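Local coordinates for putative lipoprotein (Bacteroides ovatus, PDB 3OQQ) that is of unknown function but binds calcium ions in the crystal and, as a putative lipoprotein, probably works at the cell surface, at residues Val151-Leu156 against Ile213-Gln218; Trp242-Asp247 against Glu294-Leu299; Val390-Ala395 against Lys421-Phe426. All blocks are in the same frame, centred on the assembly; numbering follows the deposited sequence. Where two conformers were deposited one is given.

Contact 1: Val151-Leu156 against Ile213-Gln218; sequences VFEYDL and ILKGGQ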
loop_
_atom_site.group_PDB
_atom_site.type_symbol
_atom_site.label_atom_id
_atom_site.label_comp_id
_atom_site.label_asym_id
_atom_site.label_seq_id
_atom_site.Cartn_x
_atom_site.Cartn_y
_atom_site.Cartn_z
ATOM N N VAL A 151 -1.280 2.728 -12.014
ATOM C CA VAL A 151 -2.202 2.980 -10.897
ATOM C C VAL A 151 -2.409 1.637 -10.256
ATOM O O VAL A 151 -2.833 0.693 -10.929
ATOM C CB VAL A 151 -3.525 3.676 -11.298
ATOM C CG1 VAL A 151 -4.414 3.952 -10.089
ATOM C CG2 VAL A 151 -3.274 4.961 -12.080
ATOM N N PHE A 152 -2.020 1.515 -8.993
ATOM C CA PHE A 152 -2.241 0.257 -8.300
ATOM C C PHE A 152 -2.659 0.458 -6.895
ATOM O O PHE A 152 -2.149 1.336 -6.224
ATOM C CB PHE A 152 -1.019 -0.663 -8.352
ATOM C CG PHE A 152 0.255 -0.202 -7.689
ATOM C CD1 PHE A 152 1.204 0.531 -8.403
ATOM C CD2 PHE A 152 0.577 -0.618 -6.399
ATOM C CE1 PHE A 152 2.422 0.871 -7.829
ATOM C CE2 PHE A 152 1.792 -0.258 -5.819
ATOM C CZ PHE A 152 2.717 0.464 -6.553
ATOM N N GLU A 153 -3.561 -0.386 -6.436
ATOM C CA GLU A 153 -4.012 -0.397 -5.044
ATOM C C GLU A 153 -3.174 -1.337 -4.245
ATOM O O GLU A 153 -2.745 -2.378 -4.742
ATOM C CB GLU A 153 -5.481 -0.839 -4.933
ATOM C CG GLU A 153 -6.404 -0.161 -5.921
ATOM C CD GLU A 153 -7.881 -0.454 -5.753
ATOM O OE1 GLU A 153 -8.216 -1.491 -5.133
ATOM O OE2 GLU A 153 -8.702 0.366 -6.229
ATOM N N TYR A 154 -2.974 -1.022 -2.990
ATOM C CA TYR A 154 -2.224 -1.950 -2.160
ATOM C C TYR A 154 -2.946 -2.153 -0.878
ATOM O O TYR A 154 -3.705 -1.287 -0.442
ATOM C CB TYR A 154 -0.785 -1.472 -1.890
ATOM C CG TYR A 154 -0.699 -0.329 -0.903
ATOM C CD1 TYR A 154 -0.593 -0.570 0.468
ATOM C CD2 TYR A 154 -0.741 0.994 -1.334
ATOM C CE1 TYR A 154 -0.483 0.473 1.378
ATOM C CE2 TYR A 154 -0.612 2.049 -0.428
ATOM C CZ TYR A 154 -0.525 1.780 0.928
ATOM O OH TYR A 154 -0.425 2.799 1.840
ATOM N N ASP A 155 -2.626 -3.256 -0.215
ATOM C CA ASP A 155 -3.183 -3.583 1.091
ATOM C C ASP A 155 -2.140 -4.313 1.870
ATOM O O ASP A 155 -1.643 -5.339 1.418
ATOM C CB ASP A 155 -4.447 -4.448 0.951
ATOM C CG ASP A 155 -5.239 -4.504 2.237
ATOM O OD1 ASP A 155 -4.785 -5.188 3.190
ATOM O OD2 ASP A 155 -6.302 -3.860 2.302
ATOM N N LEU A 156 -1.821 -3.791 3.043
ATOM C CA LEU A 156 -0.845 -4.389 3.952
ATOM C C LEU A 156 -1.507 -4.702 5.289
ATOM O O LEU A 156 -2.187 -3.849 5.846
ATOM C CB LEU A 156 0.359 -3.447 4.163
ATOM C CG LEU A 156 1.449 -3.489 3.109
ATOM C CD1 LEU A 156 2.200 -2.163 3.035
ATOM C CD2 LEU A 156 2.418 -4.628 3.380
ATOM N N ILE A 213 -2.987 -13.618 -9.074
ATOM C CA ILE A 213 -4.438 -13.830 -8.976
ATOM C C ILE A 213 -5.191 -12.806 -9.813
ATOM O O ILE A 213 -4.726 -11.675 -9.949
ATOM C CB ILE A 213 -4.869 -13.680 -7.443
ATOM C CG1 ILE A 213 -4.219 -14.686 -6.492
ATOM C CG2 ILE A 213 -6.401 -13.684 -7.219
ATOM C CD1 ILE A 213 -4.291 -14.209 -5.027
ATOM N N LEU A 214 -6.381 -13.184 -10.318
ATOM C CA LEU A 214 -7.346 -12.282 -10.965
ATOM C C LEU A 214 -8.417 -12.003 -9.920
ATOM O O LEU A 214 -9.102 -12.930 -9.467
ATOM C CB LEU A 214 -7.921 -12.842 -12.278
ATOM C CG LEU A 214 -6.927 -12.955 -13.448
ATOM C CD1 LEU A 214 -7.668 -13.376 -14.733
ATOM C CD2 LEU A 214 -6.159 -11.611 -13.685
ATOM N N LYS A 215 -8.463 -10.749 -9.442
ATOM C CA LYS A 215 -9.350 -10.320 -8.365
ATOM C C LYS A 215 -10.706 -9.800 -8.900
ATOM O O LYS A 215 -10.804 -8.670 -9.365
ATOM C CB LYS A 215 -8.640 -9.261 -7.502
ATOM C CG LYS A 215 -9.482 -8.677 -6.361
ATOM C CD LYS A 215 -9.121 -7.191 -6.164
ATOM C CE LYS A 215 -10.024 -6.482 -5.185
ATOM N NZ LYS A 215 -9.650 -5.047 -5.043
ATOM N N GLY A 216 -11.731 -10.639 -8.812
ATOM C CA GLY A 216 -13.085 -10.302 -9.229
ATOM C C GLY A 216 -13.713 -9.263 -8.317
ATOM O O GLY A 216 -13.481 -9.260 -7.100
ATOM N N GLY A 217 -14.497 -8.375 -8.920
ATOM C CA GLY A 217 -15.168 -7.273 -8.239
ATOM C C GLY A 217 -16.103 -7.639 -7.100
ATOM O O GLY A 217 -16.339 -6.799 -6.216
ATOM N N GLN A 218 -16.637 -8.891 -7.101
ATOM C CA GLN A 218 -17.572 -9.360 -6.078
ATOM C C GLN A 218 -16.983 -10.497 -5.208
ATOM O O GLN A 218 -17.711 -11.425 -4.816
ATOM C CB GLN A 218 -18.909 -9.791 -6.724
ATOM C CG GLN A 218 -19.628 -8.705 -7.544
ATOM C CD GLN A 218 -19.889 -7.438 -6.759
ATOM O OE1 GLN A 218 -20.725 -7.403 -5.848
ATOM N NE2 GLN A 218 -19.166 -6.372 -7.091
HETATM O O HOH W 1 -11.010 -2.510 -5.697
#
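The carboxylate of E153 is the flat group here, and K215 does not lie over either of its faces. NZ of K215 comes up beyond OE1 of E153, at 3.8 Å and about 27° out of the carboxylate plane. The pair is a long salt bridge with no direct hydrogen bond. A water closes the gap. It donates to E153 OE1 at 3.0 Å and accepts from K215 NZ at 3.0 Å. OE1 carries both partners, and the water is tilted to the same side of the plane as NZ. The other oxygen, OE2, pairs with R183 in a second salt bridge, which helps to fix the rotation of the carboxylate.

The lysine starts with CG anti to the backbone N (chi1 178°) and bends at chi2, then runs straight to NZ. It crosses the glutamate side chain at about a right angle. NZ also has a weak, long ion pair with D181. The amine therefore probably balances two acidic groups, while E153 probably shares its charge between K215 and R183.

E153 sits on strand 150-161 and K215 at the end of strand 205-215. Strands 173-184 and 298-307 lie between them in the antiparallel order. The contact thus reaches across two intervening strands, one of which, 173-184, supplies D181 and R183.

Contact 2: Trp242-Asp247 against Glu294-Leu299; sequences WNWSND and EGLPML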
loop_
_atom_site.group_PDB
_atom_site.type_symbol
_atom_site.label_atom_id
_atom_site.label_comp_id
_atom_site.label_asym_id
_atom_site.label_seq_id
_atom_site.Cartn_x
_atom_site.Cartn_y
_atom_site.Cartn_z
ATOM N N TRP A 242 -1.868 -16.375 -19.799
ATOM C CA TRP A 242 -3.210 -16.203 -19.262
ATOM C C TRP A 242 -4.012 -15.161 -20.027
ATOM O O TRP A 242 -3.469 -14.303 -20.731
ATOM C CB TRP A 242 -3.170 -15.854 -17.763
ATOM C CG TRP A 242 -2.584 -14.498 -17.442
ATOM C CD1 TRP A 242 -1.270 -14.214 -17.187
ATOM C CD2 TRP A 242 -3.299 -13.249 -17.318
ATOM N NE1 TRP A 242 -1.120 -12.859 -16.943
ATOM C CE2 TRP A 242 -2.350 -12.253 -16.991
ATOM C CE3 TRP A 242 -4.657 -12.881 -17.431
ATOM C CZ2 TRP A 242 -2.708 -10.908 -16.805
ATOM C CZ3 TRP A 242 -5.010 -11.553 -17.257
ATOM C CH2 TRP A 242 -4.039 -10.575 -16.971
ATOM N N ASN A 243 -5.329 -15.246 -19.861
ATOM C CA ASN A 243 -6.286 -14.319 -20.432
ATOM C C ASN A 243 -7.430 -14.178 -19.482
ATOM O O ASN A 243 -7.685 -15.081 -18.678
ATOM C CB ASN A 243 -6.781 -14.785 -21.810
ATOM C CG ASN A 243 -5.809 -14.575 -22.939
ATOM O OD1 ASN A 243 -5.112 -15.493 -23.347
ATOM N ND2 ASN A 243 -5.697 -13.351 -23.435
ATOM N N TRP A 244 -8.095 -13.012 -19.516
ATOM C CA TRP A 244 -9.322 -12.811 -18.757
ATOM C C TRP A 244 -10.375 -13.683 -19.423
ATOM O O TRP A 244 -10.233 -13.986 -20.615
ATOM C CB TRP A 244 -9.752 -11.329 -18.803
ATOM C CG TRP A 244 -9.075 -10.437 -17.797
ATOM C CD1 TRP A 244 -9.328 -10.367 -16.457
ATOM C CD2 TRP A 244 -8.059 -9.456 -18.069
ATOM N NE1 TRP A 244 -8.525 -9.413 -15.871
ATOM C CE2 TRP A 244 -7.759 -8.815 -16.844
ATOM C CE3 TRP A 244 -7.412 -9.020 -19.242
ATOM C CZ2 TRP A 244 -6.789 -7.807 -16.746
ATOM C CZ3 TRP A 244 -6.462 -8.001 -19.145
ATOM C CH2 TRP A 244 -6.167 -7.403 -17.913
ATOM N N SER A 245 -11.411 -14.103 -18.691
ATOM C CA SER A 245 -12.540 -14.796 -19.304
ATOM C C SER A 245 -13.169 -13.809 -20.287
ATOM O O SER A 245 -13.208 -12.623 -19.975
ATOM C CB SER A 245 -13.568 -15.202 -18.248
ATOM O OG SER A 245 -13.053 -16.193 -17.380
ATOM N N ASN A 246 -13.573 -14.263 -21.483
ATOM C CA ASN A 246 -14.168 -13.425 -22.532
ATOM C C ASN A 246 -13.307 -12.147 -22.748
ATOM O O ASN A 246 -13.809 -11.019 -22.723
ATOM C CB ASN A 246 -15.655 -13.111 -22.215
ATOM C CG ASN A 246 -16.423 -14.332 -21.725
ATOM O OD1 ASN A 246 -16.520 -15.369 -22.404
ATOM N ND2 ASN A 246 -16.888 -14.278 -20.487
ATOM N N ASP A 247 -11.987 -12.369 -22.935
ATOM C CA ASP A 247 -10.962 -11.350 -23.142
ATOM C C ASP A 247 -11.126 -10.678 -24.493
ATOM O O ASP A 247 -11.577 -11.302 -25.455
ATOM C CB ASP A 247 -9.540 -11.947 -23.016
ATOM C CG ASP A 247 -8.534 -11.001 -22.370
ATOM O OD1 ASP A 247 -8.843 -9.783 -22.250
ATOM O OD2 ASP A 247 -7.433 -11.469 -21.997
ATOM N N GLU A 294 -15.445 -2.443 -18.038
ATOM C CA GLU A 294 -16.307 -2.406 -16.869
ATOM C C GLU A 294 -16.243 -3.692 -16.068
ATOM O O GLU A 294 -16.420 -4.763 -16.627
ATOM C CB GLU A 294 -17.770 -2.111 -17.305
ATOM C CG GLU A 294 -17.945 -0.754 -17.952
ATOM C CD GLU A 294 -17.437 0.442 -17.163
ATOM O OE1 GLU A 294 -17.639 0.467 -15.928
ATOM O OE2 GLU A 294 -16.872 1.369 -17.790
ATOM N N GLY A 295 -16.006 -3.562 -14.762
ATOM C CA GLY A 295 -15.945 -4.680 -13.818
ATOM C C GLY A 295 -14.853 -5.701 -14.091
ATOM O O GLY A 295 -14.975 -6.853 -13.669
ATOM N N LEU A 296 -13.790 -5.299 -14.806
ATOM C CA LEU A 296 -12.700 -6.178 -15.173
ATOM C C LEU A 296 -11.932 -6.637 -13.921
ATOM O O LEU A 296 -11.452 -5.780 -13.173
ATOM C CB LEU A 296 -11.743 -5.511 -16.196
ATOM C CG LEU A 296 -10.720 -6.472 -16.864
ATOM C CD1 LEU A 296 -11.417 -7.469 -17.807
ATOM C CD2 LEU A 296 -9.603 -5.726 -17.551
ATOM N N PRO A 297 -11.845 -7.974 -13.652
ATOM C CA PRO A 297 -11.054 -8.440 -12.496
ATOM C C PRO A 297 -9.632 -7.845 -12.536
ATOM O O PRO A 297 -9.055 -7.671 -13.619
ATOM C CB PRO A 297 -11.035 -9.973 -12.666
ATOM C CG PRO A 297 -12.312 -10.284 -13.485
ATOM C CD PRO A 297 -12.383 -9.112 -14.443
HETATM N N MSE A 298 -9.098 -7.478 -11.372
HETATM C CA MSE A 298 -7.799 -6.838 -11.317
HETATM C C MSE A 298 -6.673 -7.846 -11.232
HETATM O O MSE A 298 -6.819 -8.842 -10.539
HETATM C CB MSE A 298 -7.725 -5.877 -10.127
HETATM C CG MSE A 298 -8.550 -4.614 -10.345
HETATM SE SE MSE A 298 -8.337 -3.350 -8.872
HETATM C CE MSE A 298 -9.999 -2.327 -9.207
ATOM N N LEU A 299 -5.554 -7.593 -11.936
ATOM C CA LEU A 299 -4.359 -8.448 -11.800
ATOM C C LEU A 299 -3.796 -8.201 -10.393
ATOM O O LEU A 299 -3.520 -7.056 -10.030
ATOM C CB LEU A 299 -3.306 -8.187 -12.904
ATOM C CG LEU A 299 -1.901 -8.844 -12.732
ATOM C CD1 LEU A 299 -1.988 -10.394 -12.669
ATOM C CD2 LEU A 299 -0.987 -8.472 -13.889
#
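The indole of W244 has L296 over one face and P297 at its edge. From CB, the ring is set with CG anti to the carbonyl carbon (chi1 -83°). CG and CD1 first meet the methyl CD1 of L296, with W244 CG to L296 CD1 at 3.8 Å. CD1 of W244 also touches the proline ring, at 3.9 Å from P297 CD. Next, NE1 of W244 donates to the backbone O of P297 at 2.9 Å. This bond is bent, with an N-H...O angle of 139°, and the donor stands 35° above the carbonyl plane. It gives the buried indole N-H an acceptor. Further out, CZ2 of W244 comes to 3.6 Å from L296 CD2. That methyl lies over the face of the six-membered ring, 3.7 Å from L296 CD2 to its centroid, a CH-pi contact.

The opposite face of W244 receives the edge of W242, with CZ3 over its centre, so the ring lies between L296 and W242. W242 in turn touches L299, CZ2 to CD2 at 4.2 Å. The loop is held from within by D247. Its OD2 accepts from N243 ND2 at 2.9 Å and weakly from W244 N, and it forms a salt bridge with R253.

The contact joins the loop between strands 234-242 and 253-263 to the loop leading into strand 298-307. L214 of strand 205-215 packs on both tryptophans. W242, at the end of strand 234-242, also packs on L224, and so joins that strand to strands 205-215 and 221-230.

Contact 3: Val390-Ala395 against Lys421-Phe426; sequences VGTRHA and KWYENF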
loop_
_atom_site.group_PDB
_atom_site.type_symbol
_atom_site.label_atom_id
_atom_site.label_comp_id
_atom_site.label_asym_id
_atom_site.label_seq_id
_atom_site.Cartn_x
_atom_site.Cartn_y
_atom_site.Cartn_z
ATOM N N VAL A 390 -7.265 4.621 -0.563
ATOM C CA VAL A 390 -7.517 3.526 -1.521
ATOM C C VAL A 390 -8.674 3.824 -2.502
ATOM O O VAL A 390 -8.555 3.488 -3.682
ATOM C CB VAL A 390 -7.664 2.140 -0.838
ATOM C CG1 VAL A 390 -8.893 2.076 0.074
ATOM C CG2 VAL A 390 -7.645 1.004 -1.870
ATOM N N GLY A 391 -9.707 4.510 -2.045
ATOM C CA GLY A 391 -10.832 4.852 -2.917
ATOM C C GLY A 391 -10.575 5.937 -3.950
ATOM O O GLY A 391 -11.447 6.190 -4.779
ATOM N N THR A 392 -9.395 6.604 -3.922
ATOM C CA THR A 392 -9.135 7.725 -4.844
ATOM C C THR A 392 -9.083 7.245 -6.283
ATOM O O THR A 392 -8.337 6.305 -6.617
ATOM C CB THR A 392 -7.885 8.502 -4.466
ATOM O OG1 THR A 392 -7.941 8.795 -3.074
ATOM C CG2 THR A 392 -7.728 9.804 -5.281
ATOM N N ARG A 393 -9.903 7.900 -7.128
ATOM C CA ARG A 393 -10.026 7.592 -8.564
ATOM C C ARG A 393 -8.893 8.203 -9.370
ATOM O O ARG A 393 -8.471 9.325 -9.074
ATOM C CB ARG A 393 -11.365 8.134 -9.099
ATOM C CG ARG A 393 -12.553 7.382 -8.513
ATOM C CD ARG A 393 -13.645 8.354 -8.249
ATOM N NE ARG A 393 -14.810 7.753 -7.602
ATOM C CZ ARG A 393 -14.959 7.623 -6.291
ATOM N NH1 ARG A 393 -13.984 7.973 -5.468
ATOM N NH2 ARG A 393 -16.085 7.138 -5.794
ATOM N N HIS A 394 -8.443 7.515 -10.419
ATOM C CA HIS A 394 -7.393 8.066 -11.277
ATOM C C HIS A 394 -8.026 8.867 -12.431
ATOM O O HIS A 394 -9.213 8.712 -12.750
ATOM C CB HIS A 394 -6.441 6.966 -11.797
ATOM C CG HIS A 394 -7.122 5.941 -12.651
ATOM N ND1 HIS A 394 -7.890 4.943 -12.091
ATOM C CD2 HIS A 394 -7.168 5.826 -14.004
ATOM C CE1 HIS A 394 -8.360 4.227 -13.109
ATOM N NE2 HIS A 394 -7.926 4.702 -14.276
ATOM N N ALA A 395 -7.214 9.714 -13.060
ATOM C CA ALA A 395 -7.618 10.564 -14.175
ATOM C C ALA A 395 -7.680 9.823 -15.489
ATOM O O ALA A 395 -6.909 8.879 -15.723
ATOM C CB ALA A 395 -6.624 11.708 -14.325
ATOM N N LYS A 421 -8.239 16.944 2.693
ATOM C CA LYS A 421 -9.175 15.996 2.082
ATOM C C LYS A 421 -9.430 16.371 0.608
ATOM O O LYS A 421 -10.514 16.135 0.079
ATOM C CB LYS A 421 -10.488 15.936 2.876
ATOM C CG LYS A 421 -10.376 15.124 4.163
ATOM C CD LYS A 421 -11.454 15.584 5.136
ATOM C CE LYS A 421 -12.205 14.487 5.832
ATOM N NZ LYS A 421 -13.168 15.046 6.826
ATOM N N TRP A 422 -8.398 16.876 -0.071
ATOM C CA TRP A 422 -8.472 17.278 -1.470
ATOM C C TRP A 422 -8.928 16.134 -2.379
ATOM O O TRP A 422 -9.598 16.415 -3.378
ATOM C CB TRP A 422 -7.114 17.813 -1.960
ATOM C CG TRP A 422 -6.016 16.796 -1.902
ATOM C CD1 TRP A 422 -5.149 16.583 -0.873
ATOM C CD2 TRP A 422 -5.683 15.833 -2.916
ATOM N NE1 TRP A 422 -4.267 15.582 -1.199
ATOM C CE2 TRP A 422 -4.565 15.108 -2.451
ATOM C CE3 TRP A 422 -6.203 15.537 -4.196
ATOM C CZ2 TRP A 422 -3.991 14.053 -3.190
ATOM C CZ3 TRP A 422 -5.662 14.469 -4.908
ATOM C CH2 TRP A 422 -4.538 13.772 -4.425
ATOM N N TYR A 423 -8.533 14.865 -2.043
ATOM C CA TYR A 423 -8.809 13.628 -2.798
ATOM C C TYR A 423 -10.300 13.275 -2.810
ATOM O O TYR A 423 -10.730 12.514 -3.675
ATOM C CB TYR A 423 -7.998 12.446 -2.246
ATOM C CG TYR A 423 -8.007 12.371 -0.732
ATOM C CD1 TYR A 423 -9.113 11.881 -0.044
ATOM C CD2 TYR A 423 -6.903 12.772 0.010
ATOM C CE1 TYR A 423 -9.146 11.855 1.348
ATOM C CE2 TYR A 423 -6.908 12.707 1.402
ATOM C CZ TYR A 423 -8.039 12.260 2.067
ATOM O OH TYR A 423 -8.059 12.198 3.442
ATOM N N GLU A 424 -11.082 13.841 -1.867
ATOM C CA GLU A 424 -12.526 13.660 -1.797
ATOM C C GLU A 424 -13.219 14.551 -2.852
ATOM O O GLU A 424 -14.390 14.321 -3.176
ATOM C CB GLU A 424 -13.057 14.007 -0.382
ATOM C CG GLU A 424 -12.682 12.998 0.686
ATOM C CD GLU A 424 -13.298 13.137 2.066
ATOM O OE1 GLU A 424 -13.998 14.140 2.327
ATOM O OE2 GLU A 424 -13.051 12.240 2.902
ATOM N N ASN A 425 -12.522 15.581 -3.362
ATOM C CA ASN A 425 -13.139 16.497 -4.328
ATOM C C ASN A 425 -12.664 16.177 -5.748
ATOM O O ASN A 425 -11.801 16.860 -6.285
ATOM C CB ASN A 425 -12.882 17.983 -3.953
ATOM C CG ASN A 425 -13.525 18.992 -4.900
ATOM O OD1 ASN A 425 -14.522 18.722 -5.580
ATOM N ND2 ASN A 425 -12.977 20.184 -4.963
ATOM N N PHE A 426 -13.212 15.111 -6.340
ATOM C CA PHE A 426 -12.834 14.721 -7.697
ATOM C C PHE A 426 -13.882 15.203 -8.674
ATOM O O PHE A 426 -15.030 15.361 -8.296
ATOM C CB PHE A 426 -12.666 13.184 -7.795
ATOM C CG PHE A 426 -13.931 12.399 -7.496
ATOM C CD1 PHE A 426 -14.250 12.035 -6.193
ATOM C CD2 PHE A 426 -14.802 12.039 -8.515
ATOM C CE1 PHE A 426 -15.416 11.326 -5.918
ATOM C CE2 PHE A 426 -15.980 11.346 -8.236
ATOM C CZ PHE A 426 -16.274 10.987 -6.939
HETATM O O HOH W 2 -11.635 10.047 -5.423
#
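R393 and F426 are brought face to face by their first torsions. In R393, CG is anti to the carbonyl carbon (chi1 -68°), and the chain bends at chi2. In F426, CG sits between the backbone N and the carbonyl carbon (chi1 62°), which turns the ring toward the arginine. The guanidinium then lies flat on the phenyl ring, with the planes at 9°. NE of R393 is 3.6 Å from F426 CZ. The methylene CD of R393 lies over the ring itself, 3.8 Å from the F426 centroid, as a CH-pi contact. CZ of R393 is 4.2 Å from that centroid and off-centre, so the cation-pi contact is displaced toward one side of the ring. The F426 side chain lies about 7 Å from a bound calcium ion.

A water ties the two backbones to this stack. It accepts from R393 N and from R393 NH1, the latter at 3.1 Å, and donates to Y423 O at 3.2 Å. Beside it, T392 packs on Y423, with OG1 of T392 3.7 Å from CB of Y423. The hydroxyl's polar partner is P389 O. Y405 touches both T392 and F426.

Replacing R393 by an alanine would probably uncover one face of F426 and deprive the bridging water of its side-chain donor.

The chemistry is mixed. Flat stacking leaves the guanidinium N-H groups pointing outward in their own plane, where NH1 meets the water. The pi face of F426 probably helps to stabilise the positive charge, weakly because CZ is off-centre.

The three contacts follow one another along the chain, each closing before the next opens. Contacts 1 and 2 have centres 12 Å apart and are joined by the neighbouring strands 205-215 and 298-307. K215 N to M298 O at 2.7 Å is a probable hydrogen bond between them. Contact 3 lies about 17 Å from contact 1 by centres. Strand 150-161 joins these two, since its V151 packs on H394. R183 also connects them, through E153 on one side and T392 and H394 on the other. Contacts 2 and 3 do not touch; their centres are 24 Å apart. A395 O accepts a hydrogen bond from calcium ligand N148, which links segment 390-395 to a metal site.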